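Local coordinates for Non-structural protein 5 (Modoc virus, PDB 2WA1) that probably transfers methyl groups from S-adenosylmethionine to the cap of the viral RNA, at residues Ser12-Leu17 with Asn242-Ser247; Ala72-Arg77 with Ile217-Ser222; Phe147-Val152 with Ser178-Tyr183. The protein carries 4 engineered substitutions. One frame throughout, in Å; residues are numbered along the deposited sequence.

Contact 1 of 3, residues Ser12-Leu17 with Asn242-Ser247; sequences SSAPTL and NVTAVS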
ATOM      1  N   SER A  12      -5.471  21.869  -3.150  1.00 34.27           N
ATOM      2  CA  SER A  12      -4.982  23.218  -2.840  1.00 33.55           C
ATOM      3  C   SER A  12      -3.625  23.208  -2.125  1.00 32.54           C
ATOM      4  O   SER A  12      -2.790  24.076  -2.383  1.00 33.30           O
ATOM      5  CB  SER A  12      -6.006  24.009  -2.024  1.00 33.94           C
ATOM      6  OG  SER A  12      -6.495  23.230  -0.949  1.00 35.08           O
ATOM      7  N   SER A  13      -3.407  22.224  -1.259  1.00 30.02           N
ATOM      8  CA  SER A  13      -2.275  22.229  -0.344  1.00 28.21           C
ATOM      9  C   SER A  13      -1.406  20.963  -0.462  1.00 27.09           C
ATOM     10  O   SER A  13      -0.158  21.037  -0.499  1.00 25.33           O
ATOM     11  CB  SER A  13      -2.815  22.421   1.069  1.00 28.81           C
ATOM     12  OG  SER A  13      -1.839  22.240   2.061  1.00 32.55           O
ATOM     13  N   ALA A  14      -2.066  19.802  -0.567  1.00 25.03           N
ATOM     14  CA  ALA A  14      -1.385  18.506  -0.482  1.00 23.99           C
ATOM     15  C   ALA A  14      -0.351  18.252  -1.580  1.00 23.55           C
ATOM     16  O   ALA A  14       0.754  17.784  -1.277  1.00 24.07           O
ATOM     17  CB  ALA A  14      -2.399  17.351  -0.388  1.00 23.48           C
ATOM     18  N   PRO A  15      -0.691  18.542  -2.861  1.00 22.97           N
ATOM     19  CA  PRO A  15       0.336  18.400  -3.904  1.00 21.56           C
ATOM     20  C   PRO A  15       1.588  19.289  -3.675  1.00 21.05           C
ATOM     21  O   PRO A  15       2.704  18.813  -3.881  1.00 19.97           O
ATOM     22  CB  PRO A  15      -0.411  18.787  -5.186  1.00 21.96           C
ATOM     23  CG  PRO A  15      -1.891  18.478  -4.856  1.00 22.50           C
ATOM     24  CD  PRO A  15      -1.995  18.948  -3.434  1.00 22.77           C
ATOM     25  N   THR A  16       1.403  20.536  -3.234  1.00 20.23           N
ATOM     26  CA  THR A  16       2.545  21.427  -2.940  1.00 19.89           C
ATOM     27  C   THR A  16       3.488  20.839  -1.878  1.00 18.93           C
ATOM     28  O   THR A  16       4.689  20.777  -2.104  1.00 18.25           O
ATOM     29  CB  THR A  16       2.091  22.855  -2.550  1.00 20.38           C
ATOM     30  OG1 THR A  16       1.389  23.422  -3.649  1.00 21.86           O
ATOM     31  CG2 THR A  16       3.299  23.795  -2.266  1.00 20.00           C
ATOM     32  N   LEU A  17       2.927  20.426  -0.732  1.00 18.48           N
ATOM     33  CA  LEU A  17       3.703  19.921   0.393  1.00 17.92           C
ATOM     34  C   LEU A  17       4.444  18.634   0.054  1.00 17.11           C
ATOM     35  O   LEU A  17       5.601  18.465   0.432  1.00 15.81           O
ATOM     36  CB  LEU A  17       2.811  19.710   1.618  1.00 18.43           C
ATOM     37  CG  LEU A  17       2.219  20.965   2.256  1.00 19.84           C
ATOM     38  CD1 LEU A  17       1.107  20.547   3.178  1.00 19.63           C
ATOM     39  CD2 LEU A  17       3.301  21.750   3.021  1.00 20.64           C
ATOM     40  N   ASN A 242      -5.108  13.789   6.312  1.00 25.76           N
ATOM     41  CA  ASN A 242      -4.080  12.841   6.722  1.00 25.79           C
ATOM     42  C   ASN A 242      -2.830  12.879   5.833  1.00 23.98           C
ATOM     43  O   ASN A 242      -1.705  12.717   6.302  1.00 23.82           O
ATOM     44  CB  ASN A 242      -4.641  11.425   6.752  1.00 26.19           C
ATOM     45  CG  ASN A 242      -4.351  10.756   8.047  1.00 31.49           C
ATOM     46  OD1 ASN A 242      -3.337  10.062   8.204  1.00 38.30           O
ATOM     47  ND2 ASN A 242      -5.216  10.997   9.021  1.00 34.22           N
ATOM     48  N   VAL A 243      -3.058  13.041   4.543  1.00 23.25           N
ATOM     49  CA  VAL A 243      -1.974  13.211   3.574  1.00 22.65           C
ATOM     50  C   VAL A 243      -1.120  14.423   3.931  1.00 22.59           C
ATOM     51  O   VAL A 243       0.112  14.328   3.966  1.00 21.22           O
ATOM     52  CB  VAL A 243      -2.506  13.323   2.143  1.00 23.12           C
ATOM     53  CG1 VAL A 243      -1.357  13.580   1.178  1.00 19.80           C
ATOM     54  CG2 VAL A 243      -3.200  11.997   1.739  1.00 19.91           C
ATOM     55  N   THR A 244      -1.781  15.542   4.216  1.00 22.27           N
ATOM     56  CA  THR A 244      -1.070  16.784   4.499  1.00 22.94           C
ATOM     57  C   THR A 244      -0.365  16.661   5.842  1.00 22.45           C
ATOM     58  O   THR A 244       0.755  17.143   5.982  1.00 23.03           O
ATOM     59  CB  THR A 244      -1.970  18.047   4.457  1.00 23.02           C
ATOM     60  OG1 THR A 244      -2.947  17.980   5.505  1.00 26.09           O
ATOM     61  CG2 THR A 244      -2.657  18.194   3.123  1.00 21.53           C
ATOM     62  N   ALA A 245      -0.992  15.989   6.819  1.00 21.94           N
ATOM     63  CA  ALA A 245      -0.337  15.794   8.119  1.00 20.52           C
ATOM     64  C   ALA A 245       0.929  14.999   7.950  1.00 19.95           C
ATOM     65  O   ALA A 245       1.941  15.318   8.574  1.00 20.38           O
ATOM     66  CB  ALA A 245      -1.267  15.132   9.165  1.00 21.27           C
ATOM     67  N   VAL A 246       0.885  13.966   7.099  1.00 18.96           N
ATOM     68  CA  VAL A 246       2.063  13.148   6.809  1.00 18.07           C
ATOM     69  C   VAL A 246       3.159  13.968   6.113  1.00 17.85           C
ATOM     70  O   VAL A 246       4.316  13.916   6.537  1.00 17.84           O
ATOM     71  CB  VAL A 246       1.733  11.864   5.985  1.00 17.90           C
ATOM     72  CG1 VAL A 246       3.014  11.233   5.397  1.00 16.52           C
ATOM     73  CG2 VAL A 246       1.016  10.850   6.851  1.00 17.25           C
ATOM     74  N   SER A 247       2.808  14.735   5.081  1.00 17.52           N
ATOM     75  CA  SER A 247       3.799  15.627   4.454  1.00 16.90           C
ATOM     76  C   SER A 247       4.441  16.533   5.496  1.00 16.62           C
ATOM     77  O   SER A 247       5.649  16.662   5.517  1.00 16.36           O
ATOM     78  CB  SER A 247       3.203  16.481   3.342  1.00 17.57           C
ATOM     79  OG  SER A 247       2.638  15.671   2.333  1.00 18.40           O
TER
HETATM   80  O   HOH W   1       0.495  16.648   1.278  1.00 19.22           O
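Ala14 and Thr244 meet methyl to methyl: Ala14 CB lies 3.6 Å from Thr244 CG2, and the 5.3 Å between the CA atoms of Ala14 and Thr244 marks a close approach of the two helices. The threonine splits its two branches by job. With chi1 at 65°, OG1 sits between the backbone N and the carbonyl carbon and bonds back to Gly241 O in the preceding turn, and CG2 faces the alanine. Val243 adds CG1 to the same alanine methyl from 4.2 Å.

Almost one helical turn later Leu17 repeats the approach. Leu17 CB rests 3.7 Å from Ser247 CB, while its CD1 slants across to Thr244 CB at 4.2 Å. Direct hydrogen bonds between the segments are absent; a single water links them instead, donating to Ala14 O at 2.8 Å and lying 2.6 Å from Ser247 OG. That hydroxyl is also bonded to His227 NE2, so the bridge is tied to the loop ahead of strand 229-232.

Farther out, Leu202 of helix 199-212 touches both Ala14 and Val243, and Arg248 touches Ser13 and Leu17. Ala14, Thr244 and Ser247, with Leu17 laid across the latter two, thus pack helix 14-26 on helix 239-254, joining the N-terminal and C-terminal extensions that flank the Rossmann-like core in flavivirus NS5 methyltransferases.

Contact 2 of 3, residues Ala72-Arg77 with Ile217-Ser222; sequences AWIDER and IRVPLS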
ATOM      1  N   ALA A  72       1.016  -6.461   9.703  1.00 23.04           N
ATOM      2  CA  ALA A  72       0.730  -6.804  11.093  1.00 23.65           C
ATOM      3  C   ALA A  72       0.306  -5.577  11.889  1.00 24.02           C
ATOM      4  O   ALA A  72      -0.675  -5.618  12.629  1.00 24.85           O
ATOM      5  CB  ALA A  72       1.958  -7.461  11.717  1.00 23.35           C
ATOM      6  N   TRP A  73       1.025  -4.466  11.714  1.00 24.21           N
ATOM      7  CA  TRP A  73       0.661  -3.221  12.398  1.00 23.53           C
ATOM      8  C   TRP A  73      -0.730  -2.720  12.011  1.00 23.47           C
ATOM      9  O   TRP A  73      -1.497  -2.332  12.876  1.00 23.50           O
ATOM     10  CB  TRP A  73       1.731  -2.140  12.151  1.00 23.60           C
ATOM     11  CG  TRP A  73       1.540  -0.922  12.952  1.00 21.34           C
ATOM     12  CD1 TRP A  73       2.148  -0.626  14.154  1.00 22.84           C
ATOM     13  CD2 TRP A  73       0.684   0.180  12.659  1.00 23.45           C
ATOM     14  NE1 TRP A  73       1.724   0.583  14.611  1.00 21.04           N
ATOM     15  CE2 TRP A  73       0.822   1.105  13.722  1.00 22.68           C
ATOM     16  CE3 TRP A  73      -0.175   0.494  11.590  1.00 23.96           C
ATOM     17  CZ2 TRP A  73       0.135   2.322  13.752  1.00 22.85           C
ATOM     18  CZ3 TRP A  73      -0.866   1.686  11.628  1.00 22.44           C
ATOM     19  CH2 TRP A  73      -0.697   2.597  12.698  1.00 23.09           C
ATOM     20  N   ILE A  74      -1.050  -2.731  10.713  1.00 24.12           N
ATOM     21  CA  ILE A  74      -2.355  -2.309  10.226  1.00 23.71           C
ATOM     22  C   ILE A  74      -3.472  -3.226  10.763  1.00 25.29           C
ATOM     23  O   ILE A  74      -4.525  -2.756  11.191  1.00 25.01           O
ATOM     24  CB  ILE A  74      -2.408  -2.299   8.661  1.00 23.77           C
ATOM     25  CG1 ILE A  74      -1.447  -1.226   8.057  1.00 23.16           C
ATOM     26  CG2 ILE A  74      -3.791  -2.000   8.216  1.00 21.21           C
ATOM     27  CD1 ILE A  74      -1.172  -1.398   6.512  1.00 22.46           C
ATOM     28  N   ASP A  75      -3.232  -4.532  10.684  1.00 26.38           N
ATOM     29  CA  ASP A  75      -4.120  -5.561  11.273  1.00 28.56           C
ATOM     30  C   ASP A  75      -4.443  -5.296  12.761  1.00 29.93           C
ATOM     31  O   ASP A  75      -5.616  -5.131  13.138  1.00 30.74           O
ATOM     32  CB  ASP A  75      -3.439  -6.925  11.091  1.00 27.93           C
ATOM     33  CG  ASP A  75      -4.358  -8.114  11.409  1.00 28.49           C
ATOM     34  OD1 ASP A  75      -5.586  -7.949  11.443  1.00 28.45           O
ATOM     35  OD2 ASP A  75      -3.802  -9.214  11.589  1.00 30.34           O
ATOM     36  N   GLU A  76      -3.409  -5.208  13.595  1.00 31.91           N
ATOM     37  CA  GLU A  76      -3.600  -4.959  15.037  1.00 34.61           C
ATOM     38  C   GLU A  76      -4.311  -3.642  15.389  1.00 34.90           C
ATOM     39  O   GLU A  76      -4.923  -3.540  16.457  1.00 35.97           O
ATOM     40  CB  GLU A  76      -2.265  -5.037  15.769  1.00 34.44           C
ATOM     41  CG  GLU A  76      -1.498  -6.339  15.531  1.00 36.82           C
ATOM     42  CD  GLU A  76      -0.068  -6.273  16.063  1.00 38.29           C
ATOM     43  OE1 GLU A  76       0.228  -5.375  16.916  1.00 41.79           O
ATOM     44  OE2 GLU A  76       0.751  -7.125  15.627  1.00 41.57           O
ATOM     45  N   ARG A  77      -4.255  -2.646  14.502  1.00 35.09           N
ATOM     46  CA  ARG A  77      -4.931  -1.355  14.731  1.00 35.23           C
ATOM     47  C   ARG A  77      -6.339  -1.327  14.153  1.00 34.22           C
ATOM     48  O   ARG A  77      -7.024  -0.305  14.213  1.00 34.26           O
ATOM     49  CB  ARG A  77      -4.121  -0.175  14.141  1.00 36.68           C
ATOM     50  CG  ARG A  77      -2.609  -0.164  14.452  1.00 39.88           C
ATOM     51  CD  ARG A  77      -2.307  -0.189  15.931  1.00 43.96           C
ATOM     52  NE  ARG A  77      -1.049  -0.883  16.246  1.00 47.75           N
ATOM     53  CZ  ARG A  77      -0.092  -0.364  17.022  1.00 50.41           C
ATOM     54  NH1 ARG A  77      -0.249   0.858  17.536  1.00 51.28           N
ATOM     55  NH2 ARG A  77       1.019  -1.055  17.286  1.00 48.94           N
ATOM     56  N   ILE A 217      -4.252   5.722   5.830  1.00 20.26           N
ATOM     57  CA  ILE A 217      -3.452   5.766   7.032  1.00 20.54           C
ATOM     58  C   ILE A 217      -1.946   5.729   6.773  1.00 18.60           C
ATOM     59  O   ILE A 217      -1.485   5.182   5.782  1.00 18.34           O
ATOM     60  CB  ILE A 217      -3.827   4.611   8.043  1.00 20.40           C
ATOM     61  CG1 ILE A 217      -3.585   3.226   7.405  1.00 21.09           C
ATOM     62  CG2 ILE A 217      -5.269   4.777   8.530  1.00 20.41           C
ATOM     63  CD1 ILE A 217      -3.379   2.036   8.446  1.00 21.59           C
ATOM     64  N   ARG A 218      -1.189   6.286   7.696  1.00 18.77           N
ATOM     65  CA  ARG A 218       0.269   6.176   7.607  1.00 18.79           C
ATOM     66  C   ARG A 218       0.743   5.130   8.611  1.00 19.76           C
ATOM     67  O   ARG A 218       0.386   5.198   9.778  1.00 20.81           O
ATOM     68  CB  ARG A 218       0.923   7.544   7.905  1.00 18.32           C
ATOM     69  CG  ARG A 218       2.422   7.511   8.078  1.00 16.07           C
ATOM     70  CD  ARG A 218       3.138   7.347   6.723  1.00 16.09           C
ATOM     71  NE  ARG A 218       4.584   7.548   6.837  1.00 17.40           N
ATOM     72  CZ  ARG A 218       5.440   7.438   5.822  1.00 15.79           C
ATOM     73  NH1 ARG A 218       5.001   7.124   4.611  1.00 14.88           N
ATOM     74  NH2 ARG A 218       6.743   7.596   6.029  1.00 15.26           N
ATOM     75  N   VAL A 219       1.556   4.189   8.164  1.00 19.93           N
ATOM     76  CA  VAL A 219       2.164   3.218   9.065  1.00 20.72           C
ATOM     77  C   VAL A 219       3.485   3.794   9.602  1.00 20.72           C
ATOM     78  O   VAL A 219       4.325   4.188   8.815  1.00 20.52           O
ATOM     79  CB  VAL A 219       2.384   1.845   8.352  1.00 19.99           C
ATOM     80  CG1 VAL A 219       2.995   0.800   9.315  1.00 19.80           C
ATOM     81  CG2 VAL A 219       1.040   1.356   7.747  1.00 20.32           C
ATOM     82  N   PRO A 220       3.640   3.884  10.946  1.00 21.48           N
ATOM     83  CA  PRO A 220       4.872   4.458  11.525  1.00 22.18           C
ATOM     84  C   PRO A 220       6.174   3.710  11.321  1.00 22.25           C
ATOM     85  O   PRO A 220       7.249   4.276  11.577  1.00 21.75           O
ATOM     86  CB  PRO A 220       4.537   4.630  13.023  1.00 22.68           C
ATOM     87  CG  PRO A 220       3.410   3.692  13.287  1.00 23.23           C
ATOM     88  CD  PRO A 220       2.629   3.573  11.981  1.00 20.49           C
ATOM     89  N   LEU A 221       6.083   2.467  10.852  1.00 21.92           N
ATOM     90  CA  LEU A 221       7.251   1.678  10.479  1.00 22.29           C
ATOM     91  C   LEU A 221       7.762   2.082   9.111  1.00 21.04           C
ATOM     92  O   LEU A 221       8.896   1.758   8.763  1.00 21.45           O
ATOM     93  CB  LEU A 221       6.916   0.158  10.444  1.00 22.65           C
ATOM     94  CG  LEU A 221       6.609  -0.645  11.720  1.00 24.33           C
ATOM     95  CD1 LEU A 221       5.575   0.031  12.587  1.00 25.89           C
ATOM     96  CD2 LEU A 221       6.102  -2.035  11.347  1.00 24.58           C
ATOM     97  N   SER A 222       6.913   2.736   8.309  1.00 19.88           N
ATOM     98  CA  SER A 222       7.339   3.255   6.995  1.00 19.56           C
ATOM     99  C   SER A 222       8.510   4.226   7.195  1.00 18.17           C
ATOM    100  O   SER A 222       8.501   5.045   8.105  1.00 18.38           O
ATOM    101  CB  SER A 222       6.192   3.975   6.242  1.00 18.75           C
ATOM    102  OG  SER A 222       5.241   3.049   5.699  1.00 21.23           O
TER
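Pro220 lies over the face of the Trp73 indole: its CD is 3.5 Å from the centroid of the six-membered ring and 19° off the ring normal, which qualifies as a CH-pi contact. The closest single approach, Pro220 CD to Trp73 CZ2 at 3.3 Å, falls in the same patch. Trp73 reaches it by extending away from its own backbone N (chi1 -172°), the indole standing out from the helix toward the loop. Around this ring the other partners differ in direction: Ile217 CD1 comes at the edge, near the plane, and Val219 CG1 lies 3.9 Å from Trp73 CE3.

Beneath, buried side chains pack tightly. Ile74 CG1 sits 3.6 Å from Val219 CG2 and 3.8 Å from Ile217 CD1, a cluster that Tyr230 and Val232 of strand 229-232 extend. Here helix 66-76 packs where the Rossmann-like sheet ends, over strands 229-232 and 215-217; the chain leaves the latter, outermost strand into a type I turn, Val219 to Ser222, closed by Ser222 N to Val219 O at 3.0 Å.

Elsewhere the contact thins. Leu221 meets the indole by one methyl, CD1 to Trp73 CD1 at 3.8 Å, obliquely. On the solvent side, exposed Arg77, just past the helix, lays CG over the ring face opposite Pro220 and its guanidinium face over Trp73 NE1. Arg218 starts away from helix 66-76, its NH1 held by Glu228 O and Thr226 O.

Contact 3 of 3, residues Phe147-Val152 with Ser178-Tyr183; sequences FQADTV and SRWLEY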
ATOM      1  N   PHE A 147     -12.347 -11.709  -9.290  1.00 34.71           N
ATOM      2  CA  PHE A 147     -13.161 -12.867  -8.917  1.00 33.73           C
ATOM      3  C   PHE A 147     -13.476 -12.749  -7.433  1.00 33.00           C
ATOM      4  O   PHE A 147     -13.070 -11.760  -6.815  1.00 32.99           O
ATOM      5  CB  PHE A 147     -12.462 -14.181  -9.295  1.00 33.60           C
ATOM      6  CG  PHE A 147     -11.067 -14.330  -8.747  1.00 33.16           C
ATOM      7  CD1 PHE A 147     -10.847 -14.492  -7.379  1.00 32.43           C
ATOM      8  CD2 PHE A 147      -9.979 -14.370  -9.603  1.00 33.78           C
ATOM      9  CE1 PHE A 147      -9.557 -14.639  -6.864  1.00 31.69           C
ATOM     10  CE2 PHE A 147      -8.681 -14.511  -9.091  1.00 34.77           C
ATOM     11  CZ  PHE A 147      -8.482 -14.653  -7.711  1.00 31.87           C
ATOM     12  N   GLN A 148     -14.206 -13.711  -6.864  1.00 31.83           N
ATOM     13  CA  GLN A 148     -14.653 -13.620  -5.453  1.00 31.08           C
ATOM     14  C   GLN A 148     -13.501 -13.426  -4.484  1.00 29.13           C
ATOM     15  O   GLN A 148     -12.508 -14.152  -4.532  1.00 28.89           O
ATOM     16  CB  GLN A 148     -15.441 -14.868  -5.017  1.00 31.55           C
ATOM     17  CG  GLN A 148     -16.365 -14.641  -3.817  1.00 33.60           C
ATOM     18  CD  GLN A 148     -15.664 -14.675  -2.452  1.00 36.27           C
ATOM     19  OE1 GLN A 148     -14.763 -15.488  -2.214  1.00 37.65           O
ATOM     20  NE2 GLN A 148     -16.102 -13.795  -1.541  1.00 36.80           N
ATOM     21  N   ALA A 149     -13.655 -12.440  -3.611  1.00 27.71           N
ATOM     22  CA  ALA A 149     -12.677 -12.175  -2.584  1.00 26.84           C
ATOM     23  C   ALA A 149     -13.352 -11.502  -1.423  1.00 25.67           C
ATOM     24  O   ALA A 149     -14.134 -10.577  -1.587  1.00 26.24           O
ATOM     25  CB  ALA A 149     -11.512 -11.321  -3.129  1.00 26.31           C
ATOM     26  N   ASP A 150     -13.056 -11.975  -0.226  1.00 24.87           N
ATOM     27  CA  ASP A 150     -13.544 -11.293   0.954  1.00 24.12           C
ATOM     28  C   ASP A 150     -12.579 -10.216   1.428  1.00 23.07           C
ATOM     29  O   ASP A 150     -12.960  -9.323   2.178  1.00 23.16           O
ATOM     30  CB  ASP A 150     -13.763 -12.311   2.060  1.00 24.40           C
ATOM     31  CG  ASP A 150     -14.776 -13.369   1.641  1.00 26.09           C
ATOM     32  OD1 ASP A 150     -15.957 -13.004   1.484  1.00 28.43           O
ATOM     33  OD2 ASP A 150     -14.364 -14.514   1.401  1.00 26.05           O
ATOM     34  N   THR A 151     -11.317 -10.348   1.038  1.00 23.17           N
ATOM     35  CA  THR A 151     -10.270  -9.413   1.490  1.00 22.27           C
ATOM     36  C   THR A 151      -9.359  -9.163   0.312  1.00 21.67           C
ATOM     37  O   THR A 151      -8.848 -10.104  -0.260  1.00 21.50           O
ATOM     38  CB  THR A 151      -9.437  -9.978   2.683  1.00 23.17           C
ATOM     39  OG1 THR A 151     -10.305 -10.418   3.756  1.00 22.37           O
ATOM     40  CG2 THR A 151      -8.511  -8.911   3.218  1.00 18.85           C
ATOM     41  N   VAL A 152      -9.167  -7.892  -0.061  1.00 22.45           N
ATOM     42  CA  VAL A 152      -8.258  -7.554  -1.181  1.00 21.19           C
ATOM     43  C   VAL A 152      -6.990  -6.865  -0.654  1.00 20.78           C
ATOM     44  O   VAL A 152      -7.053  -5.824  -0.029  1.00 20.59           O
ATOM     45  CB  VAL A 152      -8.985  -6.705  -2.264  1.00 22.66           C
ATOM     46  CG1 VAL A 152      -7.999  -6.232  -3.353  1.00 20.53           C
ATOM     47  CG2 VAL A 152     -10.166  -7.542  -2.916  1.00 20.94           C
ATOM     48  N   SER A 178     -10.014  -0.744  -7.770  1.00 28.61           N
ATOM     49  CA  SER A 178     -11.409  -0.349  -7.959  1.00 29.23           C
ATOM     50  C   SER A 178     -12.301  -1.448  -8.562  1.00 28.76           C
ATOM     51  O   SER A 178     -13.430  -1.626  -8.121  1.00 28.99           O
ATOM     52  CB  SER A 178     -11.517   0.916  -8.817  1.00 29.01           C
ATOM     53  OG  SER A 178     -11.258   2.043  -8.000  1.00 32.61           O
ATOM     54  N   ARG A 179     -11.810  -2.161  -9.561  1.00 29.13           N
ATOM     55  CA  ARG A 179     -12.636  -3.190 -10.163  1.00 30.23           C
ATOM     56  C   ARG A 179     -12.842  -4.368  -9.220  1.00 29.77           C
ATOM     57  O   ARG A 179     -13.883  -4.998  -9.269  1.00 29.24           O
ATOM     58  CB  ARG A 179     -12.119  -3.674 -11.515  1.00 31.27           C
ATOM     59  CG  ARG A 179     -10.761  -3.234 -11.948  1.00 35.50           C
ATOM     60  CD  ARG A 179     -10.686  -3.107 -13.459  1.00 39.48           C
ATOM     61  NE  ARG A 179     -11.569  -4.062 -14.134  1.00 46.56           N
ATOM     62  CZ  ARG A 179     -11.174  -5.174 -14.762  1.00 49.16           C
ATOM     63  NH1 ARG A 179      -9.879  -5.497 -14.827  1.00 47.80           N
ATOM     64  NH2 ARG A 179     -12.089  -5.963 -15.346  1.00 49.43           N
ATOM     65  N   TRP A 180     -11.857  -4.645  -8.358  1.00 28.87           N
ATOM     66  CA  TRP A 180     -11.978  -5.715  -7.344  1.00 27.90           C
ATOM     67  C   TRP A 180     -12.952  -5.339  -6.243  1.00 28.46           C
ATOM     68  O   TRP A 180     -13.736  -6.182  -5.782  1.00 28.25           O
ATOM     69  CB  TRP A 180     -10.614  -6.070  -6.744  1.00 27.10           C
ATOM     70  CG  TRP A 180      -9.753  -6.860  -7.647  1.00 25.47           C
ATOM     71  CD1 TRP A 180      -8.957  -6.383  -8.626  1.00 24.25           C
ATOM     72  CD2 TRP A 180      -9.608  -8.286  -7.665  1.00 27.81           C
ATOM     73  NE1 TRP A 180      -8.303  -7.404  -9.249  1.00 26.38           N
ATOM     74  CE2 TRP A 180      -8.686  -8.593  -8.680  1.00 26.73           C
ATOM     75  CE3 TRP A 180     -10.158  -9.338  -6.903  1.00 27.25           C
ATOM     76  CZ2 TRP A 180      -8.296  -9.920  -8.981  1.00 27.11           C
ATOM     77  CZ3 TRP A 180      -9.775 -10.651  -7.201  1.00 25.99           C
ATOM     78  CH2 TRP A 180      -8.853 -10.925  -8.237  1.00 26.26           C
ATOM     79  N   LEU A 181     -12.923  -4.077  -5.828  1.00 28.52           N
ATOM     80  CA  LEU A 181     -13.806  -3.597  -4.777  1.00 30.24           C
ATOM     81  C   LEU A 181     -15.253  -3.436  -5.254  1.00 31.60           C
ATOM     82  O   LEU A 181     -16.208  -3.570  -4.465  1.00 31.65           O
ATOM     83  CB  LEU A 181     -13.285  -2.291  -4.164  1.00 29.30           C
ATOM     84  CG  LEU A 181     -11.854  -2.308  -3.609  1.00 29.89           C
ATOM     85  CD1 LEU A 181     -11.536  -1.013  -2.873  1.00 29.04           C
ATOM     86  CD2 LEU A 181     -11.569  -3.499  -2.724  1.00 27.69           C
ATOM     87  N   GLU A 182     -15.399  -3.137  -6.538  1.00 33.16           N
ATOM     88  CA  GLU A 182     -16.706  -3.025  -7.176  1.00 35.27           C
ATOM     89  C   GLU A 182     -17.302  -4.428  -7.363  1.00 35.19           C
ATOM     90  O   GLU A 182     -18.468  -4.652  -7.052  1.00 35.70           O
ATOM     91  CB  GLU A 182     -16.572  -2.296  -8.529  1.00 35.86           C
ATOM     92  CG  GLU A 182     -17.903  -1.967  -9.252  1.00 40.45           C
ATOM     93  CD  GLU A 182     -18.806  -0.956  -8.524  1.00 46.52           C
ATOM     94  OE1 GLU A 182     -18.320  -0.101  -7.740  1.00 50.29           O
ATOM     95  OE2 GLU A 182     -20.032  -1.003  -8.760  1.00 50.39           O
ATOM     96  N   TYR A 183     -16.491  -5.358  -7.859  1.00 35.64           N
ATOM     97  CA  TYR A 183     -16.897  -6.748  -8.034  1.00 36.28           C
ATOM     98  C   TYR A 183     -17.282  -7.396  -6.702  1.00 36.15           C
ATOM     99  O   TYR A 183     -18.255  -8.148  -6.637  1.00 36.71           O
ATOM    100  CB  TYR A 183     -15.782  -7.544  -8.700  1.00 36.23           C
ATOM    101  CG  TYR A 183     -16.157  -8.937  -9.153  1.00 37.42           C
ATOM    102  CD1 TYR A 183     -16.407  -9.208 -10.504  1.00 38.69           C
ATOM    103  CD2 TYR A 183     -16.251  -9.990  -8.245  1.00 38.10           C
ATOM    104  CE1 TYR A 183     -16.742 -10.480 -10.938  1.00 37.96           C
ATOM    105  CE2 TYR A 183     -16.590 -11.267  -8.664  1.00 38.31           C
ATOM    106  CZ  TYR A 183     -16.833 -11.511 -10.016  1.00 39.27           C
ATOM    107  OH  TYR A 183     -17.157 -12.795 -10.442  1.00 40.00           O
TER
HETATM  108  O   HOH W   2     -15.855 -15.287  -8.741  1.00 35.16           O
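Phe147 and Trp180 join the lead-in of one strand to the last turns of the helix in a beta-alpha-beta crossover: strand 151-154, helix 163-183, then strand 188-193 beside the first in the Rossmann-like sheet. The evidence falls into three kinds of interaction.

The aromatic part is a T-shaped pair. Trp180 presents its edge to the face of Phe147, with six-membered ring centroids 4.9 Å apart and planes at 79°. The indole carbon CH2 stands above the middle of the phenyl ring, 3.7 Å from Phe147 CE2. Two torsions allow this: Phe147 holds CG between its backbone N and carbonyl carbon (chi1 54°), folding the ring back beside the main chain, whereas Trp180 CG lies anti to its carbonyl carbon (chi1 -75°). The two side chains run alongside each other in the same direction, and the indole also lies against the backbone, with Trp180 CZ3 3.5 Å from Phe147 N. Tyr183 contributes differently, since its ring packs on main chain; Tyr183 CE2 is 3.7 Å from Phe147 C, and Phe147 N lies over one face.

The aliphatic part is more deeply buried. Val152 CG2 touches Trp180 CB at 4.1 Å, the side chains crossing at about a right angle, and Leu181 CD2 reaches Val152 CB at the same distance. Ala149 meets the indole edge. Leu89 of strand 86-89 also packs on Trp180.

Polar bonds come from just beyond the helix end. Asn184 uses ND2 toward Phe147 O and Trp180 O, and OD1 toward Ala149 N, so one amide ties loop and helix together. At the exposed Gln148 and Tyr183, a water accepts from Gln148 N at 3.0 Å and stands 3.3 Å from Tyr183 OH.

In the fold
All three contacts are partly buried, but they hold different parts of the fold. Contact 3 works within one crossover of the central sheet, while contact 2 ties a helix to the end of the outermost strand 215-217 and the loop after it, and contact 1, the farthest from the chain centre, joins the terminal helices. Contacts 1 and 2 meet directly, Val246 CG2 lying 3.5 Å from Arg218 CB; contact 3 touches neither, with nearest atoms about 9 Å from contact 2 and about 16 Å from contact 1. Their chemistry differs accordingly: small side chains and a bridging water between helices, an indole with a proline over one face, and an aromatic pair beside strand and helix aliphatics.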